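Local coordinates for endo-beta-mannanase (PDB 4QP0), which probably hydrolyses internal beta-1,4-mannosidic linkages at random in mannans, galactomannans and glucomannans, at residues G116-Y120 and H129-Y133; A173-R177 and V217-F222; S203-K207 and S248-F252; H256-E260 and Y294-T298. All coordinates share one frame. Residue numbers count along the deposited sequence, not the author numbering.

Interaction 1. Residues G116-Y120 and H129-Y133; sequences GMDYY and HDDFY. With SO4 (sulfate ion), chain B.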
loop_
_atom_site.group_PDB
_atom_site.type_symbol
_atom_site.label_atom_id
_atom_site.label_comp_id
_atom_site.label_asym_id
_atom_site.label_seq_id
_atom_site.Cartn_x
_atom_site.Cartn_y
_atom_site.Cartn_z
ATOM N N GLY A 116 2.269 -13.292 3.286
ATOM C CA GLY A 116 1.332 -12.866 2.247
ATOM C C GLY A 116 0.296 -13.919 1.880
ATOM O O GLY A 116 -0.070 -14.751 2.707
ATOM N N MET A 117 -0.162 -13.889 0.628
ATOM C CA MET A 117 -1.229 -14.779 0.156
ATOM C C MET A 117 -0.822 -16.241 0.166
ATOM O O MET A 117 -1.642 -17.112 0.446
ATOM C CB MET A 117 -1.644 -14.430 -1.272
ATOM C CG MET A 117 -2.226 -13.049 -1.474
ATOM S SD MET A 117 -2.370 -12.716 -3.236
ATOM C CE MET A 117 -2.942 -11.021 -3.185
ATOM N N ASP A 118 0.437 -16.503 -0.174
ATOM C CA ASP A 118 0.934 -17.873 -0.332
ATOM C C ASP A 118 0.842 -18.694 0.969
ATOM O O ASP A 118 0.706 -19.923 0.929
ATOM C CB ASP A 118 2.372 -17.874 -0.900
ATOM C CG ASP A 118 2.426 -17.608 -2.421
ATOM O OD1 ASP A 118 1.359 -17.479 -3.071
ATOM O OD2 ASP A 118 3.550 -17.535 -2.969
ATOM N N TYR A 119 0.900 -18.006 2.110
ATOM C CA TYR A 119 0.749 -18.649 3.417
ATOM C C TYR A 119 -0.647 -19.261 3.566
ATOM O O TYR A 119 -0.795 -20.383 4.062
ATOM C CB TYR A 119 1.011 -17.649 4.544
ATOM C CG TYR A 119 1.239 -18.291 5.899
ATOM C CD1 TYR A 119 2.531 -18.449 6.411
ATOM C CD2 TYR A 119 0.165 -18.741 6.672
ATOM C CE1 TYR A 119 2.740 -19.037 7.651
ATOM C CE2 TYR A 119 0.370 -19.328 7.911
ATOM C CZ TYR A 119 1.653 -19.472 8.394
ATOM O OH TYR A 119 1.845 -20.053 9.621
ATOM N N TYR A 120 -1.660 -18.509 3.138
ATOM C CA TYR A 120 -3.036 -18.975 3.106
ATOM C C TYR A 120 -3.157 -20.212 2.213
ATOM O O TYR A 120 -3.747 -21.216 2.606
ATOM C CB TYR A 120 -3.957 -17.892 2.545
ATOM C CG TYR A 120 -4.214 -16.677 3.412
ATOM C CD1 TYR A 120 -5.377 -16.580 4.182
ATOM C CD2 TYR A 120 -3.326 -15.591 3.414
ATOM C CE1 TYR A 120 -5.636 -15.454 4.951
ATOM C CE2 TYR A 120 -3.577 -14.461 4.176
ATOM C CZ TYR A 120 -4.729 -14.393 4.942
ATOM O OH TYR A 120 -4.977 -13.269 5.696
ATOM N N HIS A 129 -1.393 -20.022 -6.722
ATOM C CA HIS A 129 -1.401 -18.677 -6.136
ATOM C C HIS A 129 -2.761 -18.050 -6.171
ATOM O O HIS A 129 -3.273 -17.589 -5.151
ATOM C CB HIS A 129 -0.406 -17.790 -6.874
ATOM C CG HIS A 129 -0.360 -16.366 -6.370
ATOM N ND1 HIS A 129 0.463 -15.975 -5.381
ATOM C CD2 HIS A 129 -1.066 -15.231 -6.766
ATOM C CE1 HIS A 129 0.290 -14.663 -5.151
ATOM N NE2 HIS A 129 -0.646 -14.209 -5.999
ATOM N N ASP A 130 -3.362 -18.051 -7.352
ATOM C CA ASP A 130 -4.660 -17.436 -7.569
ATOM C C ASP A 130 -5.828 -18.231 -6.971
ATOM O O ASP A 130 -6.989 -17.852 -7.164
ATOM C CB ASP A 130 -4.887 -17.220 -9.065
ATOM C CG ASP A 130 -4.995 -18.528 -9.828
ATOM O OD1 ASP A 130 -6.101 -18.834 -10.331
ATOM O OD2 ASP A 130 -3.978 -19.256 -9.907
ATOM N N ASP A 131 -5.531 -19.324 -6.263
ATOM C CA ASP A 131 -6.547 -20.020 -5.457
ATOM C C ASP A 131 -7.134 -19.049 -4.441
ATOM O O ASP A 131 -8.329 -19.113 -4.120
ATOM C CB ASP A 131 -5.960 -21.227 -4.713
ATOM C CG ASP A 131 -5.922 -22.493 -5.559
ATOM O OD1 ASP A 131 -6.725 -22.614 -6.508
ATOM O OD2 ASP A 131 -5.097 -23.380 -5.253
ATOM N N PHE A 132 -6.279 -18.141 -3.959
ATOM C CA PHE A 132 -6.656 -17.099 -3.004
ATOM C C PHE A 132 -7.765 -16.177 -3.525
ATOM O O PHE A 132 -8.520 -15.600 -2.738
ATOM C CB PHE A 132 -5.423 -16.276 -2.614
ATOM C CG PHE A 132 -5.637 -15.384 -1.427
ATOM C CD1 PHE A 132 -5.858 -15.922 -0.167
ATOM C CD2 PHE A 132 -5.611 -14.007 -1.568
ATOM C CE1 PHE A 132 -6.059 -15.103 0.930
ATOM C CE2 PHE A 132 -5.802 -13.179 -0.472
ATOM C CZ PHE A 132 -6.034 -13.727 0.777
ATOM N N TYR A 133 -7.862 -16.065 -4.849
ATOM C CA TYR A 133 -8.845 -15.199 -5.501
ATOM C C TYR A 133 -10.212 -15.849 -5.706
ATOM O O TYR A 133 -11.198 -15.146 -5.942
ATOM C CB TYR A 133 -8.303 -14.687 -6.842
ATOM C CG TYR A 133 -6.985 -13.933 -6.740
ATOM C CD1 TYR A 133 -6.680 -13.159 -5.621
ATOM C CD2 TYR A 133 -6.055 -13.978 -7.773
ATOM C CE1 TYR A 133 -5.482 -12.469 -5.530
ATOM C CE2 TYR A 133 -4.855 -13.291 -7.688
ATOM C CZ TYR A 133 -4.575 -12.538 -6.565
ATOM O OH TYR A 133 -3.386 -11.844 -6.475
HETATM S S SO4 B . 5.215 -21.228 9.940
HETATM O O1 SO4 B . 4.322 -22.048 9.094
HETATM O O2 SO4 B . 6.096 -22.105 10.748
HETATM O O3 SO4 B . 6.055 -20.358 9.081
HETATM O O4 SO4 B . 4.376 -20.392 10.839
#
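The connection from strand 102-106 to helix 136-151 of this TIM barrel folds back on itself, packing helical residues 116-120 against the turn 129-133. First, H129 ND1 donates to D118 OD1 at 2.9 Å, a His-carboxylate hydrogen bond, while H129 NE2 pairs with N110 and lies 3.6 Å from M117 SD. F132 turns back to the helix: M117 CB lies over its face, 4.3 Å from the ring centroid, in a CH-pi contact, and its edge meets the face of Y120, centroids 4.8 Å apart. Y133 receives the tip of M117, whose CE comes within 3.4 Å of Y133 OH, itself hydrogen-bonded to R177 O, and whose SD lies 4.8 Å from the Y133 ring centroid, a Met-aromatic contact. Apart from the turn, Y119 OH donates to O4 of a sulfate, probably from the crystallisation liquor, at 2.8 Å. M117 thus lies among the rings of H129, F132 and Y133, and the buried carboxylate of D118 gains a donor beside this apolar cluster.

Interaction 2. Residues A173-R177 and V217-F222; sequences ANEPR and VGDEGF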
loop_
_atom_site.group_PDB
_atom_site.type_symbol
_atom_site.label_atom_id
_atom_site.label_comp_id
_atom_site.label_asym_id
_atom_site.label_seq_id
_atom_site.Cartn_x
_atom_site.Cartn_y
_atom_site.Cartn_z
ATOM N N ALA A 173 -4.545 -5.704 -0.645
ATOM C CA ALA A 173 -3.313 -6.467 -0.731
ATOM C C ALA A 173 -2.232 -5.687 -1.464
ATOM O O ALA A 173 -2.522 -4.823 -2.288
ATOM C CB ALA A 173 -3.562 -7.791 -1.431
ATOM N N ASN A 174 -0.982 -6.011 -1.160
ATOM C CA ASN A 174 0.152 -5.395 -1.823
ATOM C C ASN A 174 0.442 -6.061 -3.167
ATOM O O ASN A 174 0.664 -7.272 -3.240
ATOM C CB ASN A 174 1.382 -5.439 -0.925
ATOM C CG ASN A 174 2.544 -4.685 -1.506
ATOM O OD1 ASN A 174 2.405 -3.526 -1.909
ATOM N ND2 ASN A 174 3.706 -5.331 -1.557
ATOM N N GLU A 175 0.391 -5.249 -4.221
ATOM C CA GLU A 175 0.766 -5.625 -5.591
ATOM C C GLU A 175 0.189 -6.939 -6.137
ATOM O O GLU A 175 0.939 -7.742 -6.686
ATOM C CB GLU A 175 2.298 -5.621 -5.736
ATOM C CG GLU A 175 2.957 -4.307 -5.337
ATOM C CD GLU A 175 4.454 -4.293 -5.584
ATOM O OE1 GLU A 175 5.084 -5.373 -5.555
ATOM O OE2 GLU A 175 5.005 -3.195 -5.801
ATOM N N PRO A 176 -1.139 -7.150 -6.030
ATOM C CA PRO A 176 -1.708 -8.407 -6.535
ATOM C C PRO A 176 -1.429 -8.631 -8.021
ATOM O O PRO A 176 -1.631 -7.720 -8.826
ATOM C CB PRO A 176 -3.219 -8.226 -6.317
ATOM C CG PRO A 176 -3.331 -7.195 -5.255
ATOM C CD PRO A 176 -2.184 -6.261 -5.492
ATOM N N ARG A 177 -0.924 -9.816 -8.363
ATOM C CA ARG A 177 -0.856 -10.289 -9.750
ATOM C C ARG A 177 -1.524 -11.660 -9.791
ATOM O O ARG A 177 -1.993 -12.147 -8.766
ATOM C CB ARG A 177 0.591 -10.403 -10.251
ATOM C CG ARG A 177 1.400 -9.118 -10.214
ATOM C CD ARG A 177 2.709 -9.282 -10.964
ATOM N NE ARG A 177 3.570 -8.125 -10.771
ATOM C CZ ARG A 177 4.720 -7.915 -11.409
ATOM N NH1 ARG A 177 5.170 -8.784 -12.305
ATOM N NH2 ARG A 177 5.425 -6.823 -11.151
ATOM N N VAL A 217 -6.825 -0.749 -3.494
ATOM C CA VAL A 217 -6.265 -2.088 -3.655
ATOM C C VAL A 217 -4.846 -2.154 -3.123
ATOM O O VAL A 217 -4.535 -3.029 -2.316
ATOM C CB VAL A 217 -6.321 -2.580 -5.117
ATOM C CG1 VAL A 217 -5.642 -3.937 -5.263
ATOM C CG2 VAL A 217 -7.762 -2.654 -5.578
ATOM N N GLY A 218 -4.000 -1.221 -3.568
ATOM C CA GLY A 218 -2.571 -1.230 -3.256
ATOM C C GLY A 218 -1.754 -1.898 -4.347
ATOM O O GLY A 218 -0.647 -2.375 -4.092
ATOM N N ASP A 219 -2.305 -1.943 -5.562
ATOM C CA ASP A 219 -1.652 -2.588 -6.709
ATOM C C ASP A 219 -0.614 -1.690 -7.355
ATOM O O ASP A 219 -0.499 -0.512 -7.005
ATOM C CB ASP A 219 -2.678 -3.046 -7.758
ATOM C CG ASP A 219 -3.413 -1.881 -8.444
ATOM O OD1 ASP A 219 -4.060 -1.056 -7.748
ATOM O OD2 ASP A 219 -3.374 -1.813 -9.700
ATOM N N GLU A 220 0.128 -2.253 -8.306
ATOM C CA GLU A 220 1.165 -1.520 -9.028
ATOM C C GLU A 220 0.586 -0.570 -10.076
ATOM O O GLU A 220 1.292 0.322 -10.574
ATOM C CB GLU A 220 2.160 -2.488 -9.672
ATOM C CG GLU A 220 3.096 -3.139 -8.672
ATOM C CD GLU A 220 3.516 -4.541 -9.077
ATOM O OE1 GLU A 220 2.632 -5.421 -9.252
ATOM O OE2 GLU A 220 4.739 -4.765 -9.206
ATOM N N GLY A 221 -0.689 -0.773 -10.408
ATOM C CA GLY A 221 -1.409 0.100 -11.328
ATOM C C GLY A 221 -1.409 -0.392 -12.754
ATOM O O GLY A 221 -1.592 0.388 -13.687
ATOM N N PHE A 222 -1.224 -1.696 -12.921
ATOM C CA PHE A 222 -1.178 -2.311 -14.246
ATOM C C PHE A 222 -2.525 -2.236 -14.957
ATOM O O PHE A 222 -3.555 -2.568 -14.371
ATOM C CB PHE A 222 -0.652 -3.756 -14.172
ATOM C CG PHE A 222 0.767 -3.868 -13.646
ATOM C CD1 PHE A 222 1.653 -2.778 -13.701
ATOM C CD2 PHE A 222 1.229 -5.064 -13.105
ATOM C CE1 PHE A 222 2.947 -2.885 -13.213
ATOM C CE2 PHE A 222 2.531 -5.178 -12.630
ATOM C CZ PHE A 222 3.391 -4.090 -12.689
#
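In a TIM barrel of glycoside hydrolase family 5, the loop after the fourth strand carries an Asn-Glu-Pro motif, here N174-E175-P176, and it runs beside the loop after the fifth strand. E220 loses the most surface to this pairing, followed by E175 and R177. The E220 carboxylate clamps R177 through two parts of one salt bridge, NE to OE1 at 3.2 Å and NH2 to OE2 at 2.9 Å. E175 sits at the position that serves as general acid/base in this family, so the same role is probable. Its OE1 lies only 3.7 Å from E220 OE2, unfavourable if both are charged, and R177 helps offset the charge on E220, while E175 bonds to W111 and H256. Its backbone is held too: E175 N donates to G218 O at 3.1 Å, as A173 N does to V217 O at 3.2 Å. A side chain on G218 would clash with A173 O. Beyond the salt bridge, F222 CE2 lies over the guanidinium face, 3.6 Å from R177 NE.

Interaction 3. Residues S203-K207 and S248-F252; sequences SEYIK and SSIDF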
loop_
_atom_site.group_PDB
_atom_site.type_symbol
_atom_site.label_atom_id
_atom_site.label_comp_id
_atom_site.label_asym_id
_atom_site.label_seq_id
_atom_site.Cartn_x
_atom_site.Cartn_y
_atom_site.Cartn_z
ATOM N N SER A 203 -13.372 -5.551 -1.127
ATOM C CA SER A 203 -13.548 -4.121 -0.840
ATOM C C SER A 203 -14.967 -3.834 -0.353
ATOM O O SER A 203 -15.162 -2.997 0.526
ATOM C CB SER A 203 -13.171 -3.234 -2.037
ATOM O OG SER A 203 -13.991 -3.488 -3.168
ATOM N N GLU A 204 -15.951 -4.542 -0.908
ATOM C CA GLU A 204 -17.322 -4.456 -0.401
ATOM C C GLU A 204 -17.420 -4.992 1.023
ATOM O O GLU A 204 -18.086 -4.392 1.861
ATOM C CB GLU A 204 -18.328 -5.139 -1.333
ATOM C CG GLU A 204 -18.753 -4.259 -2.506
ATOM C CD GLU A 204 -19.493 -5.013 -3.609
ATOM O OE1 GLU A 204 -19.754 -6.234 -3.457
ATOM O OE2 GLU A 204 -19.810 -4.375 -4.642
ATOM N N TYR A 205 -16.732 -6.094 1.306
ATOM C CA TYR A 205 -16.710 -6.630 2.670
ATOM C C TYR A 205 -16.116 -5.625 3.663
ATOM O O TYR A 205 -16.652 -5.459 4.759
ATOM C CB TYR A 205 -15.981 -7.973 2.748
ATOM C CG TYR A 205 -15.984 -8.578 4.141
ATOM C CD1 TYR A 205 -17.145 -9.154 4.673
ATOM C CD2 TYR A 205 -14.830 -8.568 4.932
ATOM C CE1 TYR A 205 -17.152 -9.701 5.952
ATOM C CE2 TYR A 205 -14.826 -9.111 6.210
ATOM C CZ TYR A 205 -15.986 -9.679 6.713
ATOM O OH TYR A 205 -15.984 -10.219 7.978
ATOM N N ILE A 206 -15.021 -4.965 3.281
ATOM C CA ILE A 206 -14.460 -3.881 4.097
ATOM C C ILE A 206 -15.497 -2.770 4.283
ATOM O O ILE A 206 -15.715 -2.313 5.407
ATOM C CB ILE A 206 -13.133 -3.314 3.521
ATOM C CG1 ILE A 206 -12.031 -4.375 3.576
ATOM C CG2 ILE A 206 -12.693 -2.056 4.272
ATOM C CD1 ILE A 206 -10.774 -4.002 2.818
ATOM N N LYS A 207 -16.159 -2.363 3.203
ATOM C CA LYS A 207 -17.154 -1.291 3.286
ATOM C C LYS A 207 -18.351 -1.587 4.204
ATOM O O LYS A 207 -18.881 -0.671 4.841
ATOM C CB LYS A 207 -17.628 -0.871 1.890
ATOM C CG LYS A 207 -16.612 -0.048 1.104
ATOM C CD LYS A 207 -16.393 1.342 1.697
ATOM C CE LYS A 207 -15.489 2.165 0.796
ATOM N NZ LYS A 207 -15.536 3.610 1.133
ATOM N N SER A 248 -17.373 1.079 -7.329
ATOM C CA SER A 248 -17.870 2.075 -6.376
ATOM C C SER A 248 -17.345 1.786 -4.974
ATOM O O SER A 248 -17.353 2.654 -4.101
ATOM C CB SER A 248 -19.398 2.094 -6.379
ATOM O OG SER A 248 -19.906 0.776 -6.257
ATOM N N SER A 249 -16.869 0.561 -4.779
ATOM C CA SER A 249 -16.315 0.115 -3.510
ATOM C C SER A 249 -14.850 0.528 -3.291
ATOM O O SER A 249 -14.297 0.309 -2.212
ATOM C CB SER A 249 -16.430 -1.402 -3.435
ATOM O OG SER A 249 -16.314 -1.842 -2.103
ATOM N N ILE A 250 -14.231 1.100 -4.323
ATOM C CA ILE A 250 -12.835 1.561 -4.287
ATOM C C ILE A 250 -12.816 3.089 -4.349
ATOM O O ILE A 250 -13.271 3.681 -5.329
ATOM C CB ILE A 250 -12.025 0.988 -5.480
ATOM C CG1 ILE A 250 -12.099 -0.553 -5.532
ATOM C CG2 ILE A 250 -10.586 1.489 -5.456
ATOM C CD1 ILE A 250 -11.180 -1.288 -4.573
ATOM N N ASP A 251 -12.284 3.726 -3.313
ATOM C CA ASP A 251 -12.330 5.194 -3.210
ATOM C C ASP A 251 -11.215 5.915 -3.949
ATOM O O ASP A 251 -11.432 6.999 -4.489
ATOM C CB ASP A 251 -12.338 5.634 -1.750
ATOM C CG ASP A 251 -13.503 5.049 -0.977
ATOM O OD1 ASP A 251 -14.670 5.259 -1.388
ATOM O OD2 ASP A 251 -13.244 4.381 0.042
ATOM N N PHE A 252 -10.020 5.329 -3.946
ATOM C CA PHE A 252 -8.898 5.856 -4.719
ATOM C C PHE A 252 -8.092 4.740 -5.391
ATOM O O PHE A 252 -8.132 3.582 -4.966
ATOM C CB PHE A 252 -8.003 6.767 -3.864
ATOM C CG PHE A 252 -7.301 6.063 -2.735
ATOM C CD1 PHE A 252 -6.026 5.546 -2.909
ATOM C CD2 PHE A 252 -7.907 5.938 -1.486
ATOM C CE1 PHE A 252 -5.379 4.897 -1.869
ATOM C CE2 PHE A 252 -7.262 5.293 -0.440
ATOM C CZ PHE A 252 -5.997 4.770 -0.632
HETATM O O HOH W 1 -17.922 -2.337 -5.894
#
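Where the (beta/alpha)8 barrel passes from helix 241-245 into strand 253-257, the connecting loop packs on helix 192-209, which follows the fourth strand, and the contact shows how polar groups share partners. The shortest link is the salt bridge from K207 NZ to D251 OD2, 2.7 Å long, and K207 NZ makes a further, weak bond to H213 O. The same OD2 also takes the backbone N of V215, so one carboxylate oxygen ties the loop to both the helix and strand 214-216. S249 presses deepest into the helix surface, yet its hydroxyl is modestly served: OG donates a weak bond to S203 OG at 3.0 Å, whereas E204 N, also 3.0 Å from S249 OG, has too poor an angle to count. S203 OG has its stronger partner in the helix itself, the carbonyl of I199. E204 OE2, salt-bridged to K200, receives a water at 3.0 Å, and that water weakly accepts S249 N at 3.3 Å. Beside these bonds the interface turns apolar, with I250 CD1 resting 3.8 Å from S203 CB.

Interaction 4. Residues H256-E260 and Y294-T298; sequences HLYPE and YGLST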
loop_
_atom_site.group_PDB
_atom_site.type_symbol
_atom_site.label_atom_id
_atom_site.label_comp_id
_atom_site.label_asym_id
_atom_site.label_seq_id
_atom_site.Cartn_x
_atom_site.Cartn_y
_atom_site.Cartn_z
ATOM N N HIS A 256 2.359 1.954 -8.679
ATOM C CA HIS A 256 3.743 1.925 -8.245
ATOM C C HIS A 256 4.615 2.227 -9.419
ATOM O O HIS A 256 4.185 2.103 -10.564
ATOM C CB HIS A 256 4.077 0.548 -7.677
ATOM C CG HIS A 256 3.243 0.165 -6.474
ATOM N ND1 HIS A 256 3.646 -0.752 -5.579
ATOM C CD2 HIS A 256 2.007 0.630 -6.029
ATOM C CE1 HIS A 256 2.709 -0.879 -4.619
ATOM N NE2 HIS A 256 1.708 -0.036 -4.898
ATOM N N LEU A 257 5.848 2.638 -9.146
ATOM C CA LEU A 257 6.824 2.913 -10.197
ATOM C C LEU A 257 8.185 2.294 -9.883
ATOM O O LEU A 257 8.870 2.714 -8.951
ATOM C CB LEU A 257 6.937 4.422 -10.455
ATOM C CG LEU A 257 7.938 4.912 -11.516
ATOM C CD1 LEU A 257 7.705 4.226 -12.859
ATOM C CD2 LEU A 257 7.869 6.427 -11.666
ATOM N N TYR A 258 8.550 1.282 -10.672
ATOM C CA TYR A 258 9.846 0.607 -10.570
ATOM C C TYR A 258 10.404 0.278 -11.959
ATOM O O TYR A 258 10.251 -0.858 -12.444
ATOM C CB TYR A 258 9.731 -0.664 -9.710
ATOM C CG TYR A 258 9.491 -0.383 -8.241
ATOM C CD1 TYR A 258 10.535 0.031 -7.411
ATOM C CD2 TYR A 258 8.219 -0.514 -7.687
ATOM C CE1 TYR A 258 10.324 0.300 -6.071
ATOM C CE2 TYR A 258 8.000 -0.252 -6.348
ATOM C CZ TYR A 258 9.056 0.156 -5.543
ATOM O OH TYR A 258 8.845 0.421 -4.201
ATOM N N PRO A 259 11.046 1.274 -12.610
ATOM C CA PRO A 259 11.528 1.087 -13.987
ATOM C C PRO A 259 12.640 0.046 -14.125
ATOM O O PRO A 259 12.707 -0.629 -15.152
ATOM C CB PRO A 259 12.035 2.479 -14.388
ATOM C CG PRO A 259 12.263 3.202 -13.110
ATOM C CD PRO A 259 11.280 2.647 -12.124
ATOM N N GLU A 260 13.491 -0.083 -13.104
ATOM C CA GLU A 260 14.598 -1.052 -13.126
ATOM C C GLU A 260 14.085 -2.484 -13.043
ATOM O O GLU A 260 14.516 -3.340 -13.810
ATOM C CB GLU A 260 15.597 -0.775 -12.004
ATOM C CG GLU A 260 16.276 0.580 -12.107
ATOM C CD GLU A 260 17.123 0.895 -10.888
ATOM O OE1 GLU A 260 16.552 1.197 -9.814
ATOM O OE2 GLU A 260 18.367 0.845 -11.004
ATOM N N TYR A 294 7.277 4.460 -5.282
ATOM C CA TYR A 294 8.253 4.655 -6.346
ATOM C C TYR A 294 9.656 4.593 -5.794
ATOM O O TYR A 294 9.882 4.902 -4.619
ATOM C CB TYR A 294 7.998 5.924 -7.170
ATOM C CG TYR A 294 8.101 7.227 -6.441
ATOM C CD1 TYR A 294 9.278 7.974 -6.477
ATOM C CD2 TYR A 294 7.009 7.750 -5.760
ATOM C CE1 TYR A 294 9.370 9.197 -5.828
ATOM C CE2 TYR A 294 7.088 8.963 -5.104
ATOM C CZ TYR A 294 8.269 9.687 -5.142
ATOM O OH TYR A 294 8.350 10.891 -4.487
ATOM N N GLY A 295 10.587 4.149 -6.626
ATOM C CA GLY A 295 11.954 4.004 -6.172
ATOM C C GLY A 295 12.973 3.834 -7.268
ATOM O O GLY A 295 12.662 3.344 -8.353
ATOM N N LEU A 296 14.195 4.261 -6.969
ATOM C CA LEU A 296 15.357 3.985 -7.797
ATOM C C LEU A 296 16.490 3.480 -6.903
ATOM O O LEU A 296 16.636 3.933 -5.759
ATOM C CB LEU A 296 15.767 5.228 -8.592
ATOM C CG LEU A 296 14.774 5.620 -9.698
ATOM C CD1 LEU A 296 15.124 6.976 -10.290
ATOM C CD2 LEU A 296 14.686 4.547 -10.783
ATOM N N SER A 297 17.265 2.531 -7.434
ATOM C CA SER A 297 18.275 1.775 -6.676
ATOM C C SER A 297 19.464 2.575 -6.153
ATOM O O SER A 297 20.161 2.118 -5.247
ATOM C CB SER A 297 18.825 0.618 -7.520
ATOM O OG SER A 297 17.793 -0.250 -7.942
ATOM N N THR A 298 19.738 3.735 -6.735
ATOM C CA THR A 298 20.914 4.487 -6.301
ATOM C C THR A 298 20.592 5.935 -6.008
ATOM O O THR A 298 19.661 6.511 -6.578
ATOM C CB THR A 298 22.083 4.420 -7.316
ATOM O OG1 THR A 298 21.658 4.927 -8.587
ATOM C CG2 THR A 298 22.589 2.995 -7.478
HETATM O O HOH W 2 13.496 1.378 -10.193
#
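Beyond the last bridge between strands 253-257 and 289-294, the sixth and seventh of the TIM barrel, side chains and a water carry on the contact. H256 takes little part in the pairing; its ND1 is hydrogen-bonded to E175 OE2 and its NE2 to E292 OE2. L257 forms a parallel bridge with Y294, their CA atoms 4.5 Å apart; L257 O accepts G295 N at 3.2 Å and also receives a CA-H...O contact from Y294 CA at 3.3 Å. The two side chains share a face of the sheet, CB to CB 3.8 Å, and pack on W309 of helix 299-315. Y258 follows, its CE1 3.9 Å from G295 N in a space where a side chain on G295 would be tight; its hydroxyl bonds to E293, placed like the family's catalytic nucleophile. P259 adds an apolar touch, CG to L296 CD2 at 3.6 Å. Last comes E260, whose OE1 accepts both S297 N at 2.8 Å and S297 OG at 2.7 Å. A water joins in, donating to E260 OE1 at 3.1 Å and to G295 O at 2.8 Å and accepting E260 N at 3.3 Å. With three donors, S297 N, S297 OG and the water, converging on OE1, the E260 carboxylate links the two loops beyond the last backbone bond, just before T298 caps helix 299-315.

Overall arrangement
All four contacts belong to one TIM barrel and follow its order round the strands. Interaction 1 lies after strand 102-106, interaction 2 after strands 167-171 and 214-216, and interaction 4 after strands 253-257 and 289-294. Interaction 2 is the hub, its centre 14 to 15 Å from each of the others and touching all three: Y133 OH reaches R177 O, V217 packs on I250, and E175 and E220 bond to H256. Interaction 3 interleaves with it in sequence, then leads into strand 253-257, although its centre is 28 Å from that of interaction 4. Interactions 2 and 4 join neighbouring loops beside the probable catalytic E175, while interaction 1 packs one loop on itself and interaction 3 fastens an outer helix.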